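Local coordinates for C24 protein (Bizionia argentinensis JUB59, PDB 6OV6) that probably forms the trimeric, receptor-binding tip of the long tail fibre of a temperate bacteriophage, and binds a manganese ion, at residues Glu233-Glu236 with Ser237-Ala240; Ser212-Gly215 with Ala216-Ser219. All coordinates share one frame; numbering follows the deposited sequence.

Contact 1 of 2, residues Glu233-Glu236 with Ser237-Ala240; sequences EYLE and SLRA
With CG of Glu-236 opposite the backbone N (chi1 -173°) and the chain folded at the next bond, the carboxylate curls round to meet Arg-239, which swings back over the backbone through its own bend at chi2 (-67°). The two side chains cross at a slant. NH2 of Arg-239 reaches OE2 of Glu-236 at 2.8 Å, a nearly straight salt bridge made on the syn side of the carboxylate but tilted out of its plane. One nitrogen carries this pairing, and the two flat groups stand 71° apart. The other terminal nitrogen, NH1, turns to the main chain: it donates to O of Leu-238 at 2.9 Å from above the carbonyl plane, and more weakly to O of Glu-236 at 3.1 Å. Two good bonds and the weak one limit the rotation of the guanidinium and tie it across the turn at Glu-236 and Ser-237. On the other side of the backbone, Leu-235 and Leu-238 lie side by side, their CD1 atoms 4.0 Å apart; both are buried, packing on Leu-235 and Leu-214 of the third subunit respectively. Glu-230 of the second subunit holds OG of Ser-237 and the backbone N of Glu-236. The turn leads from the loop after strand 223-225 into strand 238-240, where Arg-239 pairs antiparallel with a strand of the second subunit, continuing the sheet across the interface.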
loop_
_atom_site.group_PDB
_atom_site.type_symbol
_atom_site.label_atom_id
_atom_site.label_comp_id
_atom_site.label_asym_id
_atom_site.label_seq_id
_atom_site.Cartn_x
_atom_site.Cartn_y
_atom_site.Cartn_z
ATOM N N GLU A 233 -82.007 25.481 38.604
ATOM C CA GLU A 233 -81.350 26.745 38.910
ATOM C C GLU A 233 -79.991 26.715 38.196
ATOM O O GLU A 233 -79.308 25.695 38.276
ATOM C CB GLU A 233 -81.183 26.903 40.441
ATOM C CG GLU A 233 -82.491 27.079 41.196
ATOM C CD GLU A 233 -83.284 28.307 40.781
ATOM O OE1 GLU A 233 -84.244 28.151 39.991
ATOM O OE2 GLU A 233 -82.899 29.428 41.185
ATOM N N TYR A 234 -79.672 27.759 37.402
ATOM C CA TYR A 234 -78.413 27.864 36.644
ATOM C C TYR A 234 -77.172 27.759 37.548
ATOM O O TYR A 234 -77.185 28.291 38.658
ATOM C CB TYR A 234 -78.361 29.175 35.834
ATOM C CG TYR A 234 -78.544 29.009 34.339
ATOM C CD1 TYR A 234 -77.739 29.699 33.437
ATOM C CD2 TYR A 234 -79.571 28.216 33.822
ATOM C CE1 TYR A 234 -77.933 29.587 32.057
ATOM C CE2 TYR A 234 -79.764 28.084 32.446
ATOM C CZ TYR A 234 -78.947 28.774 31.567
ATOM O OH TYR A 234 -79.147 28.640 30.211
ATOM N N LEU A 235 -76.146 27.003 37.100
ATOM C CA LEU A 235 -74.874 26.864 37.818
ATOM C C LEU A 235 -73.934 27.925 37.278
ATOM O O LEU A 235 -73.396 27.785 36.181
ATOM C CB LEU A 235 -74.281 25.439 37.693
ATOM C CG LEU A 235 -75.206 24.286 38.116
ATOM C CD1 LEU A 235 -74.568 22.946 37.801
ATOM C CD2 LEU A 235 -75.568 24.365 39.604
ATOM N N GLU A 236 -73.804 29.022 38.029
ATOM C CA GLU A 236 -72.994 30.179 37.653
ATOM C C GLU A 236 -71.489 29.966 37.842
ATOM O O GLU A 236 -70.705 30.659 37.198
ATOM C CB GLU A 236 -73.489 31.442 38.412
ATOM C CG GLU A 236 -72.849 32.765 37.989
ATOM C CD GLU A 236 -72.740 33.074 36.503
ATOM O OE1 GLU A 236 -73.606 32.626 35.716
ATOM O OE2 GLU A 236 -71.782 33.787 36.127
ATOM N N SER A 237 -71.096 29.018 38.720
ATOM C CA SER A 237 -69.693 28.721 39.016
ATOM C C SER A 237 -68.954 27.943 37.915
ATOM O O SER A 237 -67.732 27.781 38.008
ATOM C CB SER A 237 -69.572 27.984 40.343
ATOM O OG SER A 237 -70.133 26.685 40.264
ATOM N N LEU A 238 -69.685 27.485 36.880
ATOM C CA LEU A 238 -69.135 26.634 35.817
ATOM C C LEU A 238 -69.346 27.161 34.425
ATOM O O LEU A 238 -70.310 27.879 34.155
ATOM C CB LEU A 238 -69.799 25.231 35.919
ATOM C CG LEU A 238 -69.688 24.504 37.252
ATOM C CD1 LEU A 238 -70.602 23.265 37.283
ATOM C CD2 LEU A 238 -68.208 24.133 37.552
ATOM N N ARG A 239 -68.451 26.756 33.511
ATOM C CA ARG A 239 -68.544 27.045 32.093
ATOM C C ARG A 239 -67.940 25.896 31.325
ATOM O O ARG A 239 -67.096 25.161 31.849
ATOM C CB ARG A 239 -67.749 28.323 31.708
ATOM C CG ARG A 239 -68.260 29.669 32.243
ATOM C CD ARG A 239 -69.613 30.087 31.672
ATOM N NE ARG A 239 -70.015 31.416 32.131
ATOM C CZ ARG A 239 -70.623 31.672 33.284
ATOM N NH1 ARG A 239 -70.897 30.691 34.126
ATOM N NH2 ARG A 239 -70.952 32.918 33.605
ATOM N N ALA A 240 -68.294 25.808 30.042
ATOM C CA ALA A 240 -67.625 24.914 29.124
ATOM C C ALA A 240 -66.243 25.542 28.935
ATOM O O ALA A 240 -66.111 26.771 28.958
ATOM C CB ALA A 240 -68.340 24.924 27.771
#

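Contact 2 of 2, residues Ser212-Gly215 with Ala216-Ser219; sequences SGLG and AVKS
Leu-214 and Val-217 meet at a slant, with one methyl of the valine set against the branched end of the leucine. CG2 of Val-217 is the atom that does the touching: it lies 3.7 Å from CD1 of Leu-214, and CG and CD2 of the same leucine are almost as near, so the methyl rests on the whole fork instead of on a single branch. The valine's chi1 of 167° puts CG1 opposite the backbone N and leaves CG2 beside that N, on the flank that faces back to Leu-214. The leucine fork in turn is set beside its own backbone N. Between these two residues the chain makes a sharp bend, and the peptide bond joining Leu-214 to Gly-215 is cis. Gly-215 itself has a positive phi (73°). This is a loop built without regular helix or strand, part of the long connection between strands 199-202 and 223-225 at the far end of the elongated chain. A water sits inside the bend, donating to O of Gly-213 at 2.7 Å and accepting from N of Ala-216 at 3.2 Å, and so bridges the backbone on either side of the cis peptide. CB of Ala-216 points away from residues 212-215, and the residue packs on Gln-229 of the third subunit. That subunit also receives both apolar side chains: Leu-214 packs on its Leu-235 and Val-217 on its Ala-240, while farther along NZ of Lys-218 forms a salt bridge with its Asp-205.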
loop_
_atom_site.group_PDB
_atom_site.type_symbol
_atom_site.label_atom_id
_atom_site.label_comp_id
_atom_site.label_asym_id
_atom_site.label_seq_id
_atom_site.Cartn_x
_atom_site.Cartn_y
_atom_site.Cartn_z
ATOM N N SER A 212 -73.180 8.444 35.648
ATOM C CA SER A 212 -74.396 9.249 35.604
ATOM C C SER A 212 -74.216 10.635 36.209
ATOM O O SER A 212 -73.086 11.050 36.463
ATOM C CB SER A 212 -75.545 8.495 36.286
ATOM O OG SER A 212 -75.156 8.015 37.560
ATOM N N GLY A 213 -75.341 11.343 36.400
ATOM C CA GLY A 213 -75.384 12.687 36.959
ATOM C C GLY A 213 -74.774 12.720 38.350
ATOM O O GLY A 213 -74.655 11.687 39.009
ATOM N N LEU A 214 -74.358 13.909 38.800
ATOM C CA LEU A 214 -73.686 14.021 40.100
ATOM C C LEU A 214 -74.681 14.247 41.263
ATOM O O LEU A 214 -75.349 15.271 41.267
ATOM C CB LEU A 214 -72.652 15.154 40.059
ATOM C CG LEU A 214 -71.321 14.838 39.352
ATOM C CD1 LEU A 214 -71.523 14.375 37.900
ATOM C CD2 LEU A 214 -70.464 16.063 39.339
ATOM N N GLY A 215 -74.742 13.334 42.227
ATOM C CA GLY A 215 -73.956 12.103 42.293
ATOM C C GLY A 215 -72.501 12.388 42.632
ATOM O O GLY A 215 -72.193 13.427 43.226
ATOM N N ALA A 216 -71.591 11.505 42.208
ATOM C CA ALA A 216 -70.172 11.690 42.492
ATOM C C ALA A 216 -69.313 11.390 41.269
ATOM O O ALA A 216 -69.712 10.602 40.417
ATOM C CB ALA A 216 -69.749 10.790 43.645
ATOM N N VAL A 217 -68.123 12.000 41.226
ATOM C CA VAL A 217 -67.072 11.780 40.226
ATOM C C VAL A 217 -65.809 11.523 41.024
ATOM O O VAL A 217 -65.544 12.239 42.001
ATOM C CB VAL A 217 -66.901 12.978 39.252
ATOM C CG1 VAL A 217 -65.600 12.857 38.436
ATOM C CG2 VAL A 217 -68.099 13.110 38.331
ATOM N N LYS A 218 -65.023 10.519 40.607
ATOM C CA LYS A 218 -63.746 10.152 41.207
ATOM C C LYS A 218 -62.924 11.430 41.499
ATOM O O LYS A 218 -62.879 12.335 40.665
ATOM C CB LYS A 218 -62.972 9.227 40.235
ATOM C CG LYS A 218 -61.622 8.757 40.751
ATOM C CD LYS A 218 -60.961 7.778 39.755
ATOM C CE LYS A 218 -59.687 7.247 40.299
ATOM N NZ LYS A 218 -58.934 6.487 39.268
ATOM N N SER A 219 -62.324 11.499 42.698
ATOM C CA SER A 219 -61.484 12.624 43.112
ATOM C C SER A 219 -60.335 12.823 42.092
ATOM O O SER A 219 -59.658 11.846 41.754
ATOM C CB SER A 219 -60.910 12.356 44.509
ATOM O OG SER A 219 -60.034 13.406 44.888
HETATM O O HOH W 1 -72.756 9.879 39.699
#

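Overall arrangement
Both contacts lie at the distal end of a very elongated chain, more than 80 Å from its centre and away from the manganese site of His-252 and His-254. Contact 2 comes first, in the loop between strands 199-202 and 223-225; contact 1 follows, where the next loop enters strand 238-240. Their centres are 16 Å apart and their nearest atoms about 7 Å, so they do not touch within one chain. They meet between subunits instead: contact 2 of one chain packs on contact 1 of the other two, reaching Ser-237 in the second subunit. The two loops are therefore packed against each other across the subunit interfaces, consistent with a tip assembled from all three chains.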